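Long-range contacts in LDL receptor adaptor protein (Rattus norvegicus, PDB 3SO6), which serves as a clathrin-associated adaptor in LDL receptor endocytosis, its PTB (PID) domain, the part described here, binding the NPXY internalization motif of the receptor tail: residues 11-16 with 100-105; 74-79 with 88-93. One frame throughout, in Å; residues are numbered along the deposited sequence.

Contact 1 (11-16 with 100-105); sequences LGMTLV and ECHAFL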
loop_
_atom_site.group_PDB
_atom_site.type_symbol
_atom_site.label_atom_id
_atom_site.label_comp_id
_atom_site.label_asym_id
_atom_site.label_seq_id
_atom_site.Cartn_x
_atom_site.Cartn_y
_atom_site.Cartn_z
ATOM N N LEU A 11 -8.614 5.537 -3.844
ATOM C CA LEU A 11 -9.064 6.834 -3.322
ATOM C C LEU A 11 -8.157 7.995 -3.718
ATOM O O LEU A 11 -8.665 9.105 -3.984
ATOM C CB LEU A 11 -9.144 6.726 -1.794
ATOM C CG LEU A 11 -10.325 5.864 -1.215
ATOM C CD1 LEU A 11 -10.053 5.396 0.237
ATOM C CD2 LEU A 11 -11.639 6.684 -1.218
ATOM N N GLY A 12 -6.871 7.762 -3.789
ATOM C CA GLY A 12 -5.935 8.813 -4.099
ATOM C C GLY A 12 -4.703 8.751 -3.194
ATOM O O GLY A 12 -4.476 7.762 -2.469
ATOM N N MET A 13 -3.926 9.816 -3.285
ATOM C CA MET A 13 -2.651 9.898 -2.563
ATOM C C MET A 13 -2.480 11.259 -1.945
ATOM O O MET A 13 -3.062 12.256 -2.390
ATOM C CB MET A 13 -1.479 9.567 -3.501
ATOM C CG MET A 13 -1.297 10.472 -4.691
ATOM S SD MET A 13 0.585 10.559 -4.996
ATOM C CE MET A 13 0.692 11.358 -3.268
ATOM N N THR A 14 -1.649 11.269 -0.933
ATOM C CA THR A 14 -1.164 12.519 -0.341
ATOM C C THR A 14 0.257 12.334 0.118
ATOM O O THR A 14 0.658 11.212 0.469
ATOM C CB THR A 14 -2.116 12.900 0.835
ATOM O OG1 THR A 14 -1.817 14.237 1.244
ATOM C CG2 THR A 14 -1.976 11.934 1.997
ATOM N N LEU A 15 1.058 13.376 0.165
ATOM C CA LEU A 15 2.454 13.294 0.697
ATOM C C LEU A 15 2.420 13.183 2.219
ATOM O O LEU A 15 1.503 13.702 2.906
ATOM C CB LEU A 15 3.301 14.525 0.262
ATOM C CG LEU A 15 3.619 14.469 -1.263
ATOM C CD1 LEU A 15 4.611 15.535 -1.713
ATOM C CD2 LEU A 15 4.154 13.177 -1.790
ATOM N N VAL A 16 3.393 12.490 2.784
ATOM C CA VAL A 16 3.575 12.439 4.227
ATOM C C VAL A 16 5.014 12.848 4.527
ATOM O O VAL A 16 5.905 12.704 3.670
ATOM C CB VAL A 16 3.268 11.028 4.802
ATOM C CG1 VAL A 16 1.742 10.732 4.650
ATOM C CG2 VAL A 16 4.113 9.930 4.149
ATOM N N GLU A 100 4.910 9.030 -0.235
ATOM C CA GLU A 100 3.523 9.142 -0.645
ATOM C C GLU A 100 2.650 8.093 0.090
ATOM O O GLU A 100 3.016 6.896 0.116
ATOM C CB GLU A 100 3.334 8.831 -2.146
ATOM C CG GLU A 100 4.305 9.703 -3.065
ATOM C CD GLU A 100 4.261 9.247 -4.523
ATOM O OE1 GLU A 100 3.947 8.040 -4.817
ATOM O OE2 GLU A 100 4.638 10.042 -5.403
ATOM N N CYS A 101 1.467 8.503 0.576
ATOM C CA CYS A 101 0.505 7.570 1.097
ATOM C C CYS A 101 -0.549 7.375 0.016
ATOM O O CYS A 101 -1.159 8.369 -0.441
ATOM C CB CYS A 101 -0.113 8.128 2.409
ATOM S SG CYS A 101 -1.329 7.016 3.101
ATOM N N HIS A 102 -0.756 6.103 -0.336
ATOM C CA HIS A 102 -1.762 5.734 -1.313
ATOM C C HIS A 102 -2.875 4.902 -0.648
ATOM O O HIS A 102 -2.581 3.945 0.089
ATOM C CB HIS A 102 -1.177 4.881 -2.452
ATOM C CG HIS A 102 -0.183 5.622 -3.299
ATOM N ND1 HIS A 102 -0.495 6.165 -4.524
ATOM C CD2 HIS A 102 1.120 5.939 -3.065
ATOM C CE1 HIS A 102 0.584 6.732 -5.042
ATOM N NE2 HIS A 102 1.572 6.652 -4.163
ATOM N N ALA A 103 -4.151 5.332 -0.810
ATOM C CA ALA A 103 -5.257 4.736 -0.101
ATOM C C ALA A 103 -6.275 4.108 -1.036
ATOM O O ALA A 103 -6.532 4.643 -2.128
ATOM C CB ALA A 103 -5.921 5.753 0.821
ATOM N N PHE A 104 -6.828 2.964 -0.586
ATOM C CA PHE A 104 -7.740 2.190 -1.376
ATOM C C PHE A 104 -8.959 1.857 -0.547
ATOM O O PHE A 104 -8.873 1.480 0.643
ATOM C CB PHE A 104 -7.060 0.859 -1.807
ATOM C CG PHE A 104 -5.780 1.102 -2.565
ATOM C CD1 PHE A 104 -4.595 1.406 -1.897
ATOM C CD2 PHE A 104 -5.791 1.096 -4.009
ATOM C CE1 PHE A 104 -3.429 1.693 -2.657
ATOM C CE2 PHE A 104 -4.622 1.380 -4.726
ATOM C CZ PHE A 104 -3.470 1.702 -4.023
ATOM N N LEU A 105 -10.128 1.961 -1.173
ATOM C CA LEU A 105 -11.386 1.668 -0.512
ATOM C C LEU A 105 -11.768 0.197 -0.833
ATOM O O LEU A 105 -11.752 -0.232 -2.018
ATOM C CB LEU A 105 -12.471 2.563 -1.077
ATOM C CG LEU A 105 -13.835 2.339 -0.433
ATOM C CD1 LEU A 105 -13.927 2.833 1.016
ATOM C CD2 LEU A 105 -14.879 3.189 -1.205
#
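M13 and H102 face each other as a non-hydrogen-bonded pair of two antiparallel strands, and their side chains run alongside one another on the same face of the sheet. M13 CB, placed by the backbone, lies over one face of the imidazole, 3.9 Å from the ring centroid, a CH-pi contact; chi1 of 61° puts CG in the crowded position between backbone N and carbonyl carbon, and the bends beyond it bring SD obliquely to the ring and CE to E100 CB at 3.8 Å. The ring itself is fixed at its edge: H102 NE2 donates to E100 OE1 (2.8 Å), the acceptor lying in the ring plane, although the carboxylate is met from above its own plane. H102 ND1 is also hydrogen-bonded, to Y10 OH, so both ring nitrogens are engaged and the rotation about chi2 is set. An alanine at H102 would remove the platform under M13 and would probably leave the E100 carboxylate less firmly placed. Beyond E100, L15 CD2 lies alongside its CG at 3.7 Å. Toward the other end, L11 and G12 both face A103 in a classic beta bulge, A103 O taking L11 N at 2.8 Å while A103 N gives a nearly straight bond to G12 O. The bulge turns L11 toward the partner strand, its CG 3.9 Å from L105 CB. On the face of T14 and C101, helix 22-38 packs through A28 and I32, and its R31 bonds T14 OG1; strand 86-92 flanks 100-105, with Y89 meeting the H102 ring.

Contact 2 (74-79 with 88-93); sequences ISYCTA and AYIAQS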
loop_
_atom_site.group_PDB
_atom_site.type_symbol
_atom_site.label_atom_id
_atom_site.label_comp_id
_atom_site.label_asym_id
_atom_site.label_seq_id
_atom_site.Cartn_x
_atom_site.Cartn_y
_atom_site.Cartn_z
ATOM N N ILE A 74 8.433 0.473 0.106
ATOM C CA ILE A 74 7.195 0.569 0.896
ATOM C C ILE A 74 7.644 0.550 2.343
ATOM O O ILE A 74 8.390 -0.373 2.747
ATOM C CB ILE A 74 6.249 -0.611 0.587
ATOM C CG1 ILE A 74 5.875 -0.668 -0.906
ATOM C CG2 ILE A 74 5.073 -0.536 1.538
ATOM C CD1 ILE A 74 5.127 -1.968 -1.290
ATOM N N SER A 75 7.278 1.576 3.113
ATOM C CA SER A 75 7.699 1.633 4.503
ATOM C C SER A 75 6.703 1.104 5.451
ATOM O O SER A 75 7.080 0.663 6.547
ATOM C CB SER A 75 8.033 3.084 4.888
ATOM O OG SER A 75 6.974 3.909 4.482
ATOM N N TYR A 76 5.409 1.134 5.101
ATOM C CA TYR A 76 4.351 0.985 6.139
ATOM C C TYR A 76 3.051 0.621 5.434
ATOM O O TYR A 76 2.807 1.109 4.315
ATOM C CB TYR A 76 4.226 2.356 6.854
ATOM C CG TYR A 76 3.430 2.340 8.167
ATOM C CD1 TYR A 76 3.948 1.816 9.338
ATOM C CD2 TYR A 76 2.126 2.908 8.226
ATOM C CE1 TYR A 76 3.220 1.851 10.512
ATOM C CE2 TYR A 76 1.394 2.894 9.394
ATOM C CZ TYR A 76 1.933 2.371 10.528
ATOM O OH TYR A 76 1.177 2.356 11.676
ATOM N N CYS A 77 2.180 -0.132 6.102
ATOM C CA CYS A 77 0.859 -0.290 5.615
ATOM C C CYS A 77 -0.139 -0.342 6.763
ATOM O O CYS A 77 0.244 -0.602 7.896
ATOM C CB CYS A 77 0.689 -1.495 4.693
ATOM S SG CYS A 77 0.848 -3.089 5.505
ATOM N N THR A 78 -1.403 -0.112 6.419
ATOM C CA THR A 78 -2.449 0.044 7.440
ATOM C C THR A 78 -3.838 -0.363 6.957
ATOM O O THR A 78 -4.182 -0.057 5.823
ATOM C CB THR A 78 -2.469 1.525 7.939
ATOM O OG1 THR A 78 -3.464 1.704 8.930
ATOM C CG2 THR A 78 -2.789 2.545 6.800
ATOM N N ALA A 79 -4.605 -0.988 7.849
ATOM C CA ALA A 79 -6.022 -0.999 7.746
ATOM C C ALA A 79 -6.450 0.140 8.704
ATOM O O ALA A 79 -6.252 0.022 9.936
ATOM C CB ALA A 79 -6.574 -2.330 8.167
ATOM N N ALA A 88 -4.183 1.332 3.242
ATOM C CA ALA A 88 -3.259 2.296 2.654
ATOM C C ALA A 88 -1.834 1.810 2.857
ATOM O O ALA A 88 -1.495 1.070 3.827
ATOM C CB ALA A 88 -3.466 3.729 3.230
ATOM N N TYR A 89 -0.964 2.276 1.988
ATOM C CA TYR A 89 0.496 2.101 2.211
ATOM C C TYR A 89 1.233 3.378 2.085
ATOM O O TYR A 89 0.697 4.339 1.458
ATOM C CB TYR A 89 1.072 0.983 1.315
ATOM C CG TYR A 89 1.104 1.299 -0.160
ATOM C CD1 TYR A 89 2.144 2.084 -0.678
ATOM C CD2 TYR A 89 0.067 0.925 -1.018
ATOM C CE1 TYR A 89 2.188 2.443 -1.992
ATOM C CE2 TYR A 89 0.109 1.263 -2.430
ATOM C CZ TYR A 89 1.194 2.027 -2.865
ATOM O OH TYR A 89 1.229 2.394 -4.197
ATOM N N ILE A 90 2.423 3.460 2.662
ATOM C CA ILE A 90 3.307 4.625 2.442
ATOM C C ILE A 90 4.496 4.051 1.612
ATOM O O ILE A 90 5.076 3.001 2.010
ATOM C CB ILE A 90 3.774 5.251 3.744
ATOM C CG1 ILE A 90 2.545 5.779 4.528
ATOM C CG2 ILE A 90 4.729 6.384 3.488
ATOM C CD1 ILE A 90 2.838 6.294 5.943
ATOM N N ALA A 91 4.925 4.775 0.563
ATOM C CA ALA A 91 6.105 4.368 -0.143
ATOM C C ALA A 91 6.843 5.577 -0.619
ATOM O O ALA A 91 6.227 6.577 -1.017
ATOM C CB ALA A 91 5.718 3.523 -1.353
ATOM N N GLN A 92 8.166 5.461 -0.617
ATOM C CA GLN A 92 8.990 6.523 -1.136
ATOM C C GLN A 92 8.865 6.449 -2.675
ATOM O O GLN A 92 8.808 5.368 -3.284
ATOM C CB GLN A 92 10.479 6.261 -0.773
ATOM C CG GLN A 92 11.433 7.376 -1.210
ATOM C CD GLN A 92 12.680 7.404 -0.337
ATOM O OE1 GLN A 92 13.350 6.381 -0.152
ATOM N NE2 GLN A 92 13.067 8.631 0.128
ATOM N N SER A 93 8.901 7.621 -3.318
ATOM C CA SER A 93 8.735 7.725 -4.788
ATOM C C SER A 93 9.957 7.064 -5.451
ATOM O O SER A 93 11.025 7.003 -4.856
ATOM C CB SER A 93 8.646 9.204 -5.216
ATOM O OG SER A 93 9.036 9.362 -6.580
#
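From A88 to A91 the hairpin partner is gripped closely by strand 74-79. T78 and A88 form a hydrogen-bonded antiparallel pair with both amides used, T78 N to A88 O and A88 N to T78 O each at 2.9 Å, and T78 CG2, in the crowded position between N and carbonyl carbon, packs against A88 CB at 3.8 Å. I90 N bonds Y76 O, and the I90 side chain runs beside the Y76 ring, CD1 approaching Y76 CD2 at 4.1 Å. C77 and Y89 turn to the other face, where their side chains come nearest through the CB atoms, 4.2 Å apart. Next comes a beta bulge, shifting the register by one residue: S75 N bonds I90 O at 2.8 Å, and S75 OG comes within 3.5 Å of I90 CG2 while bonding P19 O. Past the bulge, I74 CG1 still packs on A91 CB at 4.2 Å. The contact loosens at Q92, partly exposed and last in its strand: its side chain no longer meets 74-79, NE2 being held by E97 O and OE1 by a polar side chain of the bound peptide. Along the outer edge of 74-79, residues 76 to 79 pair antiparallel with a strand of that peptide, and T78 OG1 bonds one of its polar side chains, the sheet-extending mode by which PTB domains take up NPXY tails. C77 and I74 lie against helix 109-131 through V119 and F123, Y76 and T78 touch S25 of helix 22-38, and strand 99-105 borders 88-92 on the edge away from 74-79.

From the N terminus, strand 4-16 comes first and is flanked on one side by 44-51; its other side is taken only when the chain returns at 100-105, so contact 1 closes a long loop that takes in helix 22-38 and five intervening strands. Contact 2 lies wholly within that loop, closing a short hairpin between 74-79 and 88-93. The two meet side by side, because 86-92 and 99-105 are consecutive and adjacent in the sheet: E100 O and A91 N probably bond, as do H102 N and Y89 O. Together they give four neighbouring strands in the order 4-16, 99-105, 86-92, 74-79, joining the first strand to the edge that receives the peptide.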